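Local coordinates for oxidoreductase, putative (Neosartorya fumigata, PDB 6SKX), which probably catalyses NADPH-dependent reductive amination, joining carbonyl compounds to amines and reducing the resulting imines, at residues A[50-53]-A[54-58]. Sequence-based numbering, arbitrary orientation.
Sequences TAVD and GINAS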
loop_
_atom_site.group_PDB
_atom_site.type_symbol
_atom_site.label_atom_id
_atom_site.label_comp_id
_atom_site.label_asym_id
_atom_site.label_seq_id
_atom_site.Cartn_x
_atom_site.Cartn_y
_atom_site.Cartn_z
ATOM N N THR A 50 14.458 -18.775 36.406
ATOM C CA THR A 50 13.123 -18.255 36.815
ATOM C C THR A 50 13.000 -16.803 36.374
ATOM O O THR A 50 14.045 -16.202 36.085
ATOM C CB THR A 50 12.898 -18.331 38.332
ATOM O OG1 THR A 50 13.872 -17.476 38.947
ATOM C CG2 THR A 50 12.975 -19.751 38.862
ATOM N N ALA A 51 11.778 -16.265 36.383
ATOM C CA ALA A 51 11.527 -14.827 36.149
ATOM C C ALA A 51 12.211 -13.950 37.211
ATOM O O ALA A 51 12.757 -12.889 36.828
ATOM C CB ALA A 51 10.059 -14.562 36.029
ATOM N N VAL A 52 12.265 -14.383 38.469
ATOM C CA VAL A 52 12.959 -13.645 39.572
ATOM C C VAL A 52 14.445 -13.440 39.212
ATOM O O VAL A 52 14.930 -12.295 39.334
ATOM C CB VAL A 52 12.792 -14.365 40.930
ATOM C CG1 VAL A 52 13.735 -13.821 41.992
ATOM C CG2 VAL A 52 11.341 -14.322 41.425
ATOM N N ASP A 53 15.148 -14.504 38.822
ATOM C CA ASP A 53 16.561 -14.463 38.362
ATOM C C ASP A 53 16.724 -13.463 37.211
ATOM O O ASP A 53 17.725 -12.706 37.225
ATOM C CB ASP A 53 17.046 -15.853 37.966
ATOM C CG ASP A 53 17.251 -16.741 39.181
ATOM O OD1 ASP A 53 17.038 -16.244 40.302
ATOM O OD2 ASP A 53 17.622 -17.901 39.000
ATOM N N GLY A 54 15.771 -13.430 36.282
ATOM C CA GLY A 54 15.803 -12.554 35.094
ATOM C C GLY A 54 15.731 -11.097 35.511
ATOM O O GLY A 54 16.514 -10.301 34.984
ATOM N N ILE A 55 14.846 -10.781 36.464
ATOM C CA ILE A 55 14.703 -9.424 37.074
ATOM C C ILE A 55 15.969 -9.085 37.869
ATOM O O ILE A 55 16.408 -7.932 37.774
ATOM C CB ILE A 55 13.440 -9.326 37.958
ATOM C CG1 ILE A 55 12.154 -9.556 37.155
ATOM C CG2 ILE A 55 13.412 -7.991 38.698
ATOM C CD1 ILE A 55 11.975 -8.584 36.022
ATOM N N ASN A 56 16.561 -10.029 38.614
ATOM C CA ASN A 56 17.788 -9.718 39.398
ATOM C C ASN A 56 19.054 -9.683 38.524
ATOM O O ASN A 56 20.041 -9.158 39.035
ATOM C CB ASN A 56 17.921 -10.608 40.637
ATOM C CG ASN A 56 16.925 -10.210 41.713
ATOM O OD1 ASN A 56 16.143 -11.036 42.160
ATOM N ND2 ASN A 56 16.863 -8.928 42.059
ATOM N N ALA A 57 19.015 -10.165 37.286
ATOM C CA ALA A 57 20.235 -10.218 36.449
ATOM C C ALA A 57 20.690 -8.831 35.993
ATOM O O ALA A 57 21.859 -8.699 35.679
ATOM C CB ALA A 57 20.021 -11.132 35.278
ATOM N N SER A 58 19.789 -7.855 35.958
ATOM C CA SER A 58 20.158 -6.497 35.497
ATOM C C SER A 58 19.124 -5.473 35.952
ATOM O O SER A 58 18.028 -5.865 36.272
ATOM C CB SER A 58 20.249 -6.486 33.998
ATOM O OG SER A 58 20.717 -5.246 33.533
#
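Val52 and Asn56, one helical turn apart, lie side by side and point the same way. Val52 reaches its neighbour with CG1; this branch, anti to the backbone N (chi1 167°), is the one turned along the helix towards Asn56. Asn56 N also donates to Val52 O at 2.9 Å. Ile55 lays CG1 against the backbone instead, 3.4 Å from Ala51 O, the same oxygen that accepts the backbone bond from Ile55 N at 3.0 Å. At the start of the turn Thr50 is the N-cap. With chi1 at 63°, its OG1 is swung over the first turn and accepts from Asp53 N at 3.2 Å in an almost straight bond, 174° at the hydrogen, while Thr50 O takes a longer one, 3.3 Å, from Gly54 N. The short helix 51-56 belongs to the Rossmann-type NAD(P)-binding domain and leads into strand 60-63, one of the parallel strands of its mixed sheet. Ala51 and Ile55 face that sheet, both touching Phe7 of strand 3-7, and the buried Gly54 sends its carbonyl O to Ser5 OG. Val52, Ile55 and Asn56 meet His81 on another flank. Ala57 N reaches Asp53 O at 2.9 Å in a weak, bent bond, and Ala57 CB sits 3.4 Å from the same oxygen. Lys85 NZ bonds to the carbonyl oxygens of both Ile55 and Ser58.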